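DUF3209 family protein (Thermus thermophilus, PDB 2EHW) is of unknown function but folds as a single all-helical chain, with a compact bundle from which a long C-terminal helix projects. Local coordinates at residues A[3-8]-A[39-44]; A[9-14]-A[26-31]; A[56-61]-A[86-91]; A[63-68]-A[79-84]. All blocks are in the same frame, centred on the assembly; numbering follows the deposited sequence.

Contact 1 (A[3-8]-A[39-44])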
loop_
_atom_site.group_PDB
_atom_site.type_symbol
_atom_site.label_atom_id
_atom_site.label_comp_id
_atom_site.label_asym_id
_atom_site.label_seq_id
_atom_site.Cartn_x
_atom_site.Cartn_y
_atom_site.Cartn_z
ATOM N N CYS A 3 13.422 1.036 -5.675
ATOM C CA CYS A 3 12.500 0.426 -4.677
ATOM C C CYS A 3 11.658 1.518 -4.030
ATOM O O CYS A 3 11.126 1.347 -2.930
ATOM C CB CYS A 3 13.302 -0.315 -3.605
ATOM S SG CYS A 3 14.520 0.728 -2.749
ATOM N N HIS A 4 11.547 2.648 -4.720
ATOM C CA HIS A 4 10.767 3.773 -4.224
ATOM C C HIS A 4 9.334 3.364 -3.916
ATOM O O HIS A 4 8.696 3.931 -3.033
ATOM C CB HIS A 4 10.792 4.900 -5.253
ATOM C CG HIS A 4 12.164 5.444 -5.498
ATOM N ND1 HIS A 4 12.604 5.830 -6.746
ATOM C CD2 HIS A 4 13.198 5.660 -4.651
ATOM C CE1 HIS A 4 13.851 6.259 -6.657
ATOM N NE2 HIS A 4 14.235 6.166 -5.397
ATOM N N GLU A 5 8.838 2.372 -4.649
ATOM C CA GLU A 5 7.481 1.879 -4.452
ATOM C C GLU A 5 7.376 1.137 -3.120
ATOM O O GLU A 5 6.386 1.262 -2.398
ATOM C CB GLU A 5 7.084 0.926 -5.585
ATOM C CG GLU A 5 6.836 1.562 -6.943
ATOM C CD GLU A 5 8.107 1.937 -7.696
ATOM O OE1 GLU A 5 9.217 1.489 -7.314
ATOM O OE2 GLU A 5 7.976 2.676 -8.698
ATOM N N LEU A 6 8.396 0.348 -2.807
ATOM C CA LEU A 6 8.403 -0.402 -1.562
ATOM C C LEU A 6 8.523 0.545 -0.369
ATOM O O LEU A 6 7.846 0.364 0.636
ATOM C CB LEU A 6 9.551 -1.419 -1.559
ATOM C CG LEU A 6 9.453 -2.546 -2.594
ATOM C CD1 LEU A 6 10.553 -3.563 -2.336
ATOM C CD2 LEU A 6 8.086 -3.227 -2.508
ATOM N N SER A 7 9.376 1.560 -0.484
ATOM C CA SER A 7 9.546 2.535 0.592
ATOM C C SER A 7 8.233 3.257 0.889
ATOM O O SER A 7 7.728 3.213 2.015
ATOM C CB SER A 7 10.609 3.576 0.218
ATOM O OG SER A 7 11.908 3.010 0.201
ATOM N N ALA A 8 7.688 3.919 -0.128
ATOM C CA ALA A 8 6.442 4.666 0.008
ATOM C C ALA A 8 5.390 3.802 0.674
ATOM O O ALA A 8 4.677 4.245 1.568
ATOM C CB ALA A 8 5.951 5.130 -1.370
ATOM N N PRO A 39 4.173 12.051 -8.443
ATOM C CA PRO A 39 3.100 12.416 -7.513
ATOM C C PRO A 39 2.420 11.220 -6.855
ATOM O O PRO A 39 1.951 11.309 -5.723
ATOM C CB PRO A 39 2.116 13.190 -8.395
ATOM C CG PRO A 39 2.902 13.542 -9.643
ATOM C CD PRO A 39 3.782 12.352 -9.832
ATOM N N GLU A 40 2.355 10.105 -7.574
ATOM C CA GLU A 40 1.698 8.922 -7.046
ATOM C C GLU A 40 2.440 8.395 -5.818
ATOM O O GLU A 40 1.822 7.892 -4.883
ATOM C CB GLU A 40 1.594 7.826 -8.118
ATOM C CG GLU A 40 2.895 7.128 -8.431
ATOM C CD GLU A 40 3.725 7.852 -9.460
ATOM O OE1 GLU A 40 3.569 9.080 -9.605
ATOM O OE2 GLU A 40 4.545 7.183 -10.121
ATOM N N LEU A 41 3.764 8.521 -5.819
ATOM C CA LEU A 41 4.558 8.058 -4.690
ATOM C C LEU A 41 4.181 8.871 -3.462
ATOM O O LEU A 41 4.078 8.335 -2.357
ATOM C CB LEU A 41 6.053 8.195 -4.996
ATOM C CG LEU A 41 6.608 7.230 -6.053
ATOM C CD1 LEU A 41 8.043 7.600 -6.412
ATOM C CD2 LEU A 41 6.541 5.798 -5.520
ATOM N N LYS A 42 3.954 10.165 -3.657
ATOM C CA LYS A 42 3.566 11.026 -2.547
ATOM C C LYS A 42 2.192 10.622 -2.046
ATOM O O LYS A 42 1.967 10.518 -0.844
ATOM C CB LYS A 42 3.534 12.499 -2.966
ATOM C CG LYS A 42 3.033 13.406 -1.841
ATOM C CD LYS A 42 3.109 14.886 -2.181
ATOM C CE LYS A 42 2.699 15.718 -0.973
ATOM N NZ LYS A 42 2.762 17.179 -1.237
ATOM N N ARG A 43 1.265 10.409 -2.973
ATOM C CA ARG A 43 -0.086 10.001 -2.598
ATOM C C ARG A 43 -0.058 8.654 -1.878
ATOM O O ARG A 43 -0.847 8.421 -0.965
ATOM C CB ARG A 43 -0.983 9.882 -3.831
ATOM C CG ARG A 43 -1.490 11.205 -4.386
ATOM C CD ARG A 43 -2.574 10.958 -5.434
ATOM N NE ARG A 43 -2.031 10.482 -6.707
ATOM C CZ ARG A 43 -1.360 11.248 -7.561
ATOM N NH1 ARG A 43 -0.901 10.741 -8.700
ATOM N NH2 ARG A 43 -1.149 12.531 -7.276
ATOM N N LEU A 44 0.844 7.772 -2.307
ATOM C CA LEU A 44 0.980 6.446 -1.705
ATOM C C LEU A 44 1.484 6.534 -0.257
ATOM O O LEU A 44 0.875 5.976 0.655
ATOM C CB LEU A 44 1.943 5.587 -2.547
ATOM C CG LEU A 44 2.242 4.146 -2.103
ATOM C CD1 LEU A 44 0.946 3.395 -1.853
ATOM C CD2 LEU A 44 3.075 3.442 -3.171
#
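Leu41 and Leu44 of helix 39-46 pack against His4, Glu5 and Ala8 of helix 4-16, joining two nearly parallel helices inside the all-helical bundle. The two short axes run 25° apart and approach to 9.4 Å, and the helices come nearest where Ala8 faces Leu44. Leu41 carries much of the interface. From CB the chain runs to CG, anti to the carbonyl carbon (chi1 -70°), and the contacts are made by the two methyls beyond it. CD1 settles against CB of His4 at 4.0 Å, alongside the base of a side chain whose imidazole leads away. CD2 sits over the backbone of the same turn, 3.8 Å from His4 O, and lies within 4.2 Å of Ala8 CB. One turn on, Leu44 reaches the same alanine with its CG anti to the backbone N, and Ala8 CB thus meets a methyl of both leucines. Helix 25-31 and the loop that follows it close another side, through Leu31 on Ala8 and Val34 on Leu41. Beside this apolar seam lie two buried acids, Glu5 and Glu40, whose OE2 atoms are 5.8 Å apart; each forms a salt bridge with Arg38, which probably offsets the repulsion between them. Across the two segments the joint is wholly one of van der Waals contact. Toward the C-terminal end of both segments, Leu44 CD2 rests 3.8 Å from Ala8 CB and 4.0 Å from Glu5 O.

Contact 2 (A[9-14]-A[26-31])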
loop_
_atom_site.group_PDB
_atom_site.type_symbol
_atom_site.label_atom_id
_atom_site.label_comp_id
_atom_site.label_asym_id
_atom_site.label_seq_id
_atom_site.Cartn_x
_atom_site.Cartn_y
_atom_site.Cartn_z
ATOM N N LEU A 9 5.304 2.557 0.233
ATOM C CA LEU A 9 4.337 1.622 0.782
ATOM C C LEU A 9 4.664 1.309 2.233
ATOM O O LEU A 9 3.765 1.198 3.065
ATOM C CB LEU A 9 4.330 0.335 -0.044
ATOM C CG LEU A 9 3.421 -0.802 0.406
ATOM C CD1 LEU A 9 2.023 -0.281 0.693
ATOM C CD2 LEU A 9 3.384 -1.863 -0.696
ATOM N N ARG A 10 5.949 1.174 2.549
ATOM C CA ARG A 10 6.306 0.877 3.923
ATOM C C ARG A 10 5.934 2.062 4.816
ATOM O O ARG A 10 5.526 1.896 5.967
ATOM C CB ARG A 10 7.798 0.570 4.063
ATOM C CG ARG A 10 8.083 -0.111 5.389
ATOM C CD ARG A 10 9.518 -0.515 5.615
ATOM N NE ARG A 10 9.696 -0.869 7.027
ATOM C CZ ARG A 10 10.836 -1.275 7.568
ATOM N NH1 ARG A 10 10.893 -1.569 8.858
ATOM N NH2 ARG A 10 11.921 -1.388 6.820
ATOM N N ILE A 11 6.066 3.266 4.277
ATOM C CA ILE A 11 5.730 4.458 5.039
ATOM C C ILE A 11 4.251 4.478 5.413
ATOM O O ILE A 11 3.905 4.670 6.575
ATOM C CB ILE A 11 6.086 5.733 4.244
ATOM C CG1 ILE A 11 7.608 5.860 4.172
ATOM C CG2 ILE A 11 5.479 6.961 4.903
ATOM C CD1 ILE A 11 8.096 7.028 3.341
ATOM N N ALA A 12 3.380 4.256 4.436
ATOM C CA ALA A 12 1.941 4.280 4.699
ATOM C C ALA A 12 1.546 3.227 5.732
ATOM O O ALA A 12 0.748 3.488 6.630
ATOM C CB ALA A 12 1.162 4.065 3.398
ATOM N N ILE A 13 2.092 2.027 5.597
ATOM C CA ILE A 13 1.762 0.986 6.541
ATOM C C ILE A 13 2.294 1.364 7.915
ATOM O O ILE A 13 1.687 1.036 8.936
ATOM C CB ILE A 13 2.357 -0.353 6.114
ATOM C CG1 ILE A 13 1.796 -0.744 4.746
ATOM C CG2 ILE A 13 2.008 -1.427 7.147
ATOM C CD1 ILE A 13 0.284 -0.894 4.745
ATOM N N GLY A 14 3.429 2.065 7.924
ATOM C CA GLY A 14 4.041 2.501 9.166
ATOM C C GLY A 14 3.161 3.509 9.880
ATOM O O GLY A 14 2.928 3.401 11.084
ATOM N N HIS A 26 15.141 6.669 6.668
ATOM C CA HIS A 26 15.778 6.440 5.380
ATOM C C HIS A 26 14.822 6.209 4.223
ATOM O O HIS A 26 15.188 6.403 3.062
ATOM C CB HIS A 26 16.779 5.295 5.495
ATOM C CG HIS A 26 17.875 5.572 6.476
ATOM N ND1 HIS A 26 17.634 5.751 7.822
ATOM C CD2 HIS A 26 19.204 5.767 6.301
ATOM C CE1 HIS A 26 18.768 6.048 8.434
ATOM N NE2 HIS A 26 19.735 6.065 7.534
ATOM N N GLU A 27 13.596 5.805 4.527
ATOM C CA GLU A 27 12.642 5.588 3.459
ATOM C C GLU A 27 12.117 6.930 2.978
ATOM O O GLU A 27 11.830 7.096 1.797
ATOM C CB GLU A 27 11.488 4.693 3.912
ATOM C CG GLU A 27 11.857 3.224 4.015
ATOM C CD GLU A 27 12.379 2.851 5.384
ATOM O OE1 GLU A 27 12.614 3.770 6.198
ATOM O OE2 GLU A 27 12.557 1.641 5.640
ATOM N N ARG A 28 12.002 7.893 3.887
ATOM C CA ARG A 28 11.519 9.210 3.495
ATOM C C ARG A 28 12.627 9.981 2.781
ATOM O O ARG A 28 12.351 10.868 1.971
ATOM C CB ARG A 28 11.031 10.013 4.712
ATOM C CG ARG A 28 9.755 9.482 5.372
ATOM C CD ARG A 28 9.242 10.464 6.420
ATOM N NE ARG A 28 8.232 9.887 7.310
ATOM C CZ ARG A 28 6.920 9.912 7.093
ATOM N NH1 ARG A 28 6.093 9.359 7.973
ATOM N NH2 ARG A 28 6.432 10.488 6.001
ATOM N N GLU A 29 13.879 9.637 3.070
ATOM C CA GLU A 29 15.006 10.318 2.443
ATOM C C GLU A 29 15.208 9.877 1.001
ATOM O O GLU A 29 15.478 10.704 0.131
ATOM C CB GLU A 29 16.292 10.086 3.242
ATOM C CG GLU A 29 16.157 10.390 4.718
ATOM C CD GLU A 29 17.465 10.813 5.354
ATOM O OE1 GLU A 29 18.494 10.159 5.077
ATOM O OE2 GLU A 29 17.452 11.795 6.135
ATOM N N GLU A 30 15.079 8.576 0.751
ATOM C CA GLU A 30 15.233 8.034 -0.599
ATOM C C GLU A 30 14.131 8.544 -1.513
ATOM O O GLU A 30 14.357 8.843 -2.683
ATOM C CB GLU A 30 15.159 6.506 -0.586
ATOM C CG GLU A 30 16.314 5.811 0.091
ATOM C CD GLU A 30 16.385 4.337 -0.272
ATOM O OE1 GLU A 30 15.433 3.585 0.035
ATOM O OE2 GLU A 30 17.396 3.930 -0.877
ATOM N N LEU A 31 12.935 8.636 -0.958
ATOM C CA LEU A 31 11.752 9.060 -1.697
ATOM C C LEU A 31 11.674 10.559 -1.979
ATOM O O LEU A 31 11.285 10.977 -3.069
ATOM C CB LEU A 31 10.513 8.631 -0.914
ATOM C CG LEU A 31 9.218 8.328 -1.661
ATOM C CD1 LEU A 31 9.441 7.221 -2.699
ATOM C CD2 LEU A 31 8.181 7.903 -0.631
#
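Ile11 pushes its ethyl branch toward helix 25-31 and is the packed centre of this crossing of two helices that run in roughly opposed directions, their short axes 138° apart and 10.0 Å at closest approach. CD1 at the tip does most of the touching: it lies 3.6 Å from Arg28 CG and 4.1 Å from Leu31 CD2. Behind it CG1 lies 4.1 Å from Glu27 CB, the two side chains sliding past each other in opposite directions. The other branch, CG2, stands anti to the backbone N and comes under one face of the Arg28 guanidinium, 3.5 Å from its plane and displaced toward the rim. That guanidinium is held by a salt bridge from NH1 to Glu15, so its flat group covers the isoleucine while its charge is met by a residue of helix 4-16. An alanine in place of Ile11 would probably open a gap between Arg28 CG and Leu31 CD2 and strip the apolar support from that guanidinium face. The solvent side is looser. Arg10, extended with CG anti to the backbone N (chi1 -164°), stretches toward Glu27, whose chain bends at chi2. NH2 comes within 3.3 Å of Glu27 OE2, but the oxygen stands far off the plane of the guanidinium and the two flat groups are 78° apart; this salt bridge rests on charge alone, with no N-H aimed at the oxygen. Inward, Ile11 touches Ala45 and Leu31 touches Leu41, both of helix 39-46, while Ala12 on the far side of its helix packs on Leu53 of helix 50-70.

Contact 3 (A[56-61]-A[86-91])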
loop_
_atom_site.group_PDB
_atom_site.type_symbol
_atom_site.label_atom_id
_atom_site.label_comp_id
_atom_site.label_asym_id
_atom_site.label_seq_id
_atom_site.Cartn_x
_atom_site.Cartn_y
_atom_site.Cartn_z
ATOM N N ALA A 56 -3.357 4.363 -4.941
ATOM C CA ALA A 56 -2.045 4.948 -5.191
ATOM C C ALA A 56 -1.039 3.885 -5.636
ATOM O O ALA A 56 -0.157 4.155 -6.460
ATOM C CB ALA A 56 -1.531 5.658 -3.948
ATOM N N LEU A 57 -1.171 2.676 -5.095
ATOM C CA LEU A 57 -0.249 1.600 -5.454
ATOM C C LEU A 57 -0.438 1.196 -6.915
ATOM O O LEU A 57 0.538 0.945 -7.622
ATOM C CB LEU A 57 -0.450 0.389 -4.540
ATOM C CG LEU A 57 0.533 -0.779 -4.732
ATOM C CD1 LEU A 57 1.971 -0.264 -4.767
ATOM C CD2 LEU A 57 0.362 -1.779 -3.598
ATOM N N ARG A 58 -1.693 1.139 -7.359
ATOM C CA ARG A 58 -1.988 0.779 -8.744
ATOM C C ARG A 58 -1.353 1.799 -9.680
ATOM O O ARG A 58 -0.833 1.447 -10.746
ATOM C CB ARG A 58 -3.504 0.696 -8.973
ATOM C CG ARG A 58 -4.052 -0.726 -8.801
ATOM C CD ARG A 58 -5.527 -0.847 -9.179
ATOM N NE ARG A 58 -6.407 -0.676 -8.028
ATOM C CZ ARG A 58 -7.133 0.407 -7.786
ATOM N NH1 ARG A 58 -7.104 1.445 -8.619
ATOM N NH2 ARG A 58 -7.891 0.453 -6.704
ATOM N N GLU A 59 -1.379 3.062 -9.266
ATOM C CA GLU A 59 -0.771 4.130 -10.053
ATOM C C GLU A 59 0.723 3.860 -10.180
ATOM O O GLU A 59 1.292 3.936 -11.269
ATOM C CB GLU A 59 -0.969 5.491 -9.377
ATOM C CG GLU A 59 -2.296 6.182 -9.661
ATOM C CD GLU A 59 -2.233 7.690 -9.411
ATOM O OE1 GLU A 59 -2.338 8.125 -8.240
ATOM O OE2 GLU A 59 -2.059 8.441 -10.395
ATOM N N ALA A 60 1.358 3.535 -9.058
ATOM C CA ALA A 60 2.789 3.270 -9.050
ATOM C C ALA A 60 3.150 2.064 -9.911
ATOM O O ALA A 60 4.220 2.036 -10.525
ATOM C CB ALA A 60 3.275 3.064 -7.622
ATOM N N LEU A 61 2.266 1.072 -9.968
ATOM C CA LEU A 61 2.540 -0.110 -10.775
ATOM C C LEU A 61 2.516 0.249 -12.262
ATOM O O LEU A 61 3.239 -0.340 -13.058
ATOM C CB LEU A 61 1.538 -1.235 -10.460
ATOM C CG LEU A 61 1.836 -2.050 -9.185
ATOM C CD1 LEU A 61 0.674 -2.982 -8.842
ATOM C CD2 LEU A 61 3.127 -2.853 -9.387
ATOM N N ALA A 86 3.326 -8.710 -5.542
ATOM C CA ALA A 86 3.143 -9.701 -4.488
ATOM C C ALA A 86 2.597 -8.965 -3.278
ATOM O O ALA A 86 1.678 -9.435 -2.610
ATOM C CB ALA A 86 4.481 -10.371 -4.141
HETATM N N MSE A 87 3.179 -7.804 -3.003
HETATM C CA MSE A 87 2.766 -6.983 -1.875
HETATM C C MSE A 87 1.357 -6.438 -2.085
HETATM O O MSE A 87 0.590 -6.300 -1.134
HETATM C CB MSE A 87 3.761 -5.832 -1.665
HETATM C CG MSE A 87 5.166 -6.291 -1.263
HETATM SE SE MSE A 87 5.206 -7.494 0.292
HETATM C CE MSE A 87 5.147 -9.185 -0.665
ATOM N N GLU A 88 1.013 -6.124 -3.329
ATOM C CA GLU A 88 -0.319 -5.621 -3.606
ATOM C C GLU A 88 -1.269 -6.726 -3.186
ATOM O O GLU A 88 -2.299 -6.478 -2.562
ATOM C CB GLU A 88 -0.500 -5.327 -5.096
ATOM C CG GLU A 88 -1.891 -4.823 -5.452
ATOM C CD GLU A 88 -2.093 -4.678 -6.948
ATOM O OE1 GLU A 88 -1.719 -5.620 -7.682
ATOM O OE2 GLU A 88 -2.630 -3.631 -7.386
ATOM N N GLY A 89 -0.911 -7.956 -3.530
ATOM C CA GLY A 89 -1.748 -9.078 -3.159
ATOM C C GLY A 89 -1.941 -9.132 -1.657
ATOM O O GLY A 89 -3.045 -9.388 -1.179
ATOM N N ARG A 90 -0.877 -8.881 -0.899
ATOM C CA ARG A 90 -1.002 -8.927 0.546
ATOM C C ARG A 90 -1.810 -7.757 1.071
ATOM O O ARG A 90 -2.527 -7.887 2.061
ATOM C CB ARG A 90 0.373 -8.973 1.194
ATOM C CG ARG A 90 1.084 -10.288 0.926
ATOM C CD ARG A 90 2.298 -10.443 1.790
ATOM N NE ARG A 90 1.920 -10.565 3.191
ATOM C CZ ARG A 90 2.766 -10.869 4.168
ATOM N NH1 ARG A 90 4.051 -11.087 3.899
ATOM N NH2 ARG A 90 2.327 -10.956 5.416
ATOM N N LEU A 91 -1.705 -6.616 0.399
ATOM C CA LEU A 91 -2.456 -5.438 0.810
ATOM C C LEU A 91 -3.948 -5.705 0.606
ATOM O O LEU A 91 -4.770 -5.361 1.462
ATOM C CB LEU A 91 -2.021 -4.212 0.002
ATOM C CG LEU A 91 -2.848 -2.932 0.173
ATOM C CD1 LEU A 91 -2.898 -2.520 1.641
ATOM C CD2 LEU A 91 -2.243 -1.817 -0.683
#
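An antiparallel helical hairpin, formed by helix 50-70 and the long helix 75-115, is joined here by Leu57, Arg58 and Leu61 on one arm and Glu88 and Leu91 on the other. The short axes are 167° apart in direction and stand 11.3 Å from each other, a wide spacing bridged by long side chains. Residues 86-91 belong to a predicted coiled coil. Glu88 contributes most from its arm: with CG anti to the backbone N (chi1 179°) and the chain extended beyond it, the carboxylate reaches across to the opposite helix. There it is met by aliphatic groups. OE2 lies 3.5 Å from Arg58 CG, and both OE1 and OE2 are 3.7 Å from Leu61 CD1, the leucine crossing the acid obliquely. The Arg58 chain runs past the acid at about a right angle and bends at chi3; its NE remains 4.8 Å from Glu88 OE2, so the opposite charges probably attract each other weakly without direct contact. An alanine at Glu88 would probably leave the Leu61 CD1 methyl without this cover and Arg58 without the nearby negative charge, while the contact of CB with Leu57 would stay. Leu61 also leans on Val84 and Glu85 of the long helix, and Ala56 turns to Leu44 of helix 39-46, tying the hairpin to the bundle. Deeper in, Leu57 CD2 sits against the backbone of Glu88, 3.9 Å from its CA, and meets Leu91 CD2, also at 3.9 Å, as the two leucines slide past each other in opposite directions.

Contact 4 (A[63-68]-A[79-84])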
loop_
_atom_site.group_PDB
_atom_site.type_symbol
_atom_site.label_atom_id
_atom_site.label_comp_id
_atom_site.label_asym_id
_atom_site.label_seq_id
_atom_site.Cartn_x
_atom_site.Cartn_y
_atom_site.Cartn_z
ATOM N N HIS A 63 3.521 3.113 -13.584
ATOM C CA HIS A 63 4.820 3.726 -13.851
ATOM C C HIS A 63 5.911 2.667 -13.949
ATOM O O HIS A 63 6.710 2.661 -14.878
ATOM C CB HIS A 63 5.163 4.731 -12.748
ATOM C CG HIS A 63 6.434 5.486 -12.994
ATOM N ND1 HIS A 63 7.682 4.934 -12.792
ATOM C CD2 HIS A 63 6.647 6.744 -13.450
ATOM C CE1 HIS A 63 8.609 5.820 -13.109
ATOM N NE2 HIS A 63 8.008 6.927 -13.512
ATOM N N LEU A 64 5.925 1.758 -12.984
ATOM C CA LEU A 64 6.907 0.693 -12.952
ATOM C C LEU A 64 6.763 -0.190 -14.190
ATOM O O LEU A 64 7.753 -0.618 -14.785
ATOM C CB LEU A 64 6.714 -0.129 -11.687
ATOM C CG LEU A 64 7.806 -1.099 -11.261
ATOM C CD1 LEU A 64 9.153 -0.394 -11.201
ATOM C CD2 LEU A 64 7.427 -1.661 -9.889
ATOM N N GLU A 65 5.526 -0.458 -14.583
ATOM C CA GLU A 65 5.289 -1.289 -15.750
ATOM C C GLU A 65 5.931 -0.587 -16.954
ATOM O O GLU A 65 6.637 -1.217 -17.738
ATOM C CB GLU A 65 3.781 -1.466 -15.954
ATOM C CG GLU A 65 3.371 -2.434 -17.060
ATOM C CD GLU A 65 3.533 -3.896 -16.682
ATOM O OE1 GLU A 65 3.028 -4.312 -15.617
ATOM O OE2 GLU A 65 4.156 -4.638 -17.462
ATOM N N GLU A 66 5.697 0.721 -17.078
ATOM C CA GLU A 66 6.255 1.507 -18.178
ATOM C C GLU A 66 7.779 1.446 -18.155
ATOM O O GLU A 66 8.412 1.152 -19.168
ATOM C CB GLU A 66 5.809 2.975 -18.086
ATOM C CG GLU A 66 4.309 3.169 -17.958
ATOM C CD GLU A 66 3.900 4.631 -17.781
ATOM O OE1 GLU A 66 4.632 5.386 -17.093
ATOM O OE2 GLU A 66 2.833 5.017 -18.318
ATOM N N ARG A 67 8.370 1.724 -16.996
ATOM C CA ARG A 67 9.825 1.691 -16.883
ATOM C C ARG A 67 10.381 0.357 -17.355
ATOM O O ARG A 67 11.342 0.320 -18.109
ATOM C CB ARG A 67 10.275 1.951 -15.435
ATOM C CG ARG A 67 11.798 1.956 -15.261
ATOM C CD ARG A 67 12.452 2.909 -16.264
ATOM N NE ARG A 67 13.910 2.809 -16.296
ATOM C CZ ARG A 67 14.725 3.394 -15.421
ATOM N NH1 ARG A 67 14.229 4.133 -14.434
ATOM N NH2 ARG A 67 16.040 3.237 -15.533
ATOM N N ALA A 68 9.769 -0.736 -16.912
ATOM C CA ALA A 68 10.206 -2.080 -17.287
ATOM C C ALA A 68 10.089 -2.362 -18.783
ATOM O O ALA A 68 10.856 -3.156 -19.331
ATOM C CB ALA A 68 9.417 -3.118 -16.508
ATOM N N GLY A 79 11.890 -7.478 -11.718
ATOM C CA GLY A 79 11.950 -8.081 -10.405
ATOM C C GLY A 79 11.203 -7.185 -9.429
ATOM O O GLY A 79 10.566 -7.663 -8.491
ATOM N N LEU A 80 11.274 -5.876 -9.649
ATOM C CA LEU A 80 10.582 -4.936 -8.770
ATOM C C LEU A 80 9.075 -5.084 -9.001
ATOM O O LEU A 80 8.290 -5.087 -8.056
ATOM C CB LEU A 80 11.061 -3.499 -9.048
ATOM C CG LEU A 80 10.559 -2.328 -8.184
ATOM C CD1 LEU A 80 10.607 -2.685 -6.705
ATOM C CD2 LEU A 80 11.420 -1.099 -8.460
ATOM N N LEU A 81 8.679 -5.245 -10.257
ATOM C CA LEU A 81 7.266 -5.412 -10.591
ATOM C C LEU A 81 6.657 -6.606 -9.857
ATOM O O LEU A 81 5.619 -6.492 -9.219
ATOM C CB LEU A 81 7.096 -5.592 -12.103
ATOM C CG LEU A 81 6.834 -4.303 -12.885
ATOM C CD1 LEU A 81 6.844 -4.570 -14.390
ATOM C CD2 LEU A 81 5.477 -3.739 -12.457
ATOM N N LEU A 82 7.323 -7.748 -9.949
ATOM C CA LEU A 82 6.878 -8.977 -9.313
ATOM C C LEU A 82 6.781 -8.786 -7.792
ATOM O O LEU A 82 5.861 -9.281 -7.146
ATOM C CB LEU A 82 7.872 -10.088 -9.651
ATOM C CG LEU A 82 7.492 -11.552 -9.467
ATOM C CD1 LEU A 82 6.254 -11.856 -10.291
ATOM C CD2 LEU A 82 8.665 -12.439 -9.917
ATOM N N ALA A 83 7.732 -8.050 -7.230
ATOM C CA ALA A 83 7.753 -7.790 -5.799
ATOM C C ALA A 83 6.638 -6.831 -5.366
ATOM O O ALA A 83 6.002 -7.033 -4.329
ATOM C CB ALA A 83 9.108 -7.221 -5.398
ATOM N N VAL A 84 6.410 -5.777 -6.136
ATOM C CA VAL A 84 5.363 -4.832 -5.770
ATOM C C VAL A 84 3.995 -5.502 -5.887
ATOM O O VAL A 84 3.115 -5.291 -5.051
ATOM C CB VAL A 84 5.419 -3.566 -6.649
ATOM C CG1 VAL A 84 4.282 -2.603 -6.272
ATOM C CG2 VAL A 84 6.771 -2.874 -6.460
#
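Leu64 lies among Leu80, Leu81 and Val84 and meets each of the three differently. Leu80 crosses it at about a right angle, so that Leu80 CD2 comes within 3.6 Å of Leu64 CD1 and Leu80 CG within 3.6 Å of Leu64 CD2. Leu81 instead runs alongside in the opposite direction, and its CD2 rests 3.7 Å from Leu64 CG. Val84, one turn on from Leu80, comes in obliquely and sets CG2 3.7 Å from Leu64 CD2. The central leucine holds CG anti to the backbone N (chi1 -166°), which sets CG against Leu81; the two methyls beyond it meet Leu80 and Val84. Leu81 spans the width of the interface: as CD2 faces Leu64, CD1 presses on Ala68 CB at 3.6 Å and lies 3.9 Å from Glu65 CA. The Glu65 chain, bent at chi2, crosses Leu81 at about a right angle, and its OE1 lies 4.0 Å from Leu81 CD1. The two helices are antiparallel neighbours close to the turn of the hairpin, their short axes 9.8 Å apart at closest approach and 158° apart in direction. Trp77 covers Leu64 and Ala68 from the turn end, and Glu5 of helix 4-16 touches Leu64, Leu80 and Val84. Between the two segments the contact is built of methyl groups and aliphatic chain, with one exposed acid at its border, so its cohesion probably comes mainly from close apolar packing.

Contacts 1 and 2 share helix 4-16, their centres 8 Å apart, and contact 2 is nested inside the loop that contact 1 closes; Ala8 CB meets Leu31 CD2 at 3.6 Å between them. Contacts 3 and 4, with centres 10 Å apart, are successive levels of one hairpin, joined where Leu57 CD1 lies 3.6 Å from Val84 CG1. The two pairs are tied by a salt bridge from Arg43 NE to Glu59 OE1 at 2.8 Å, and Glu5 of contact 1 packs on Leu80 and Val84 of contact 4. Contacts 2 and 4 do not touch, their centres about 18 Å apart. The function is unknown, and all four contacts are packing between helices of the fold.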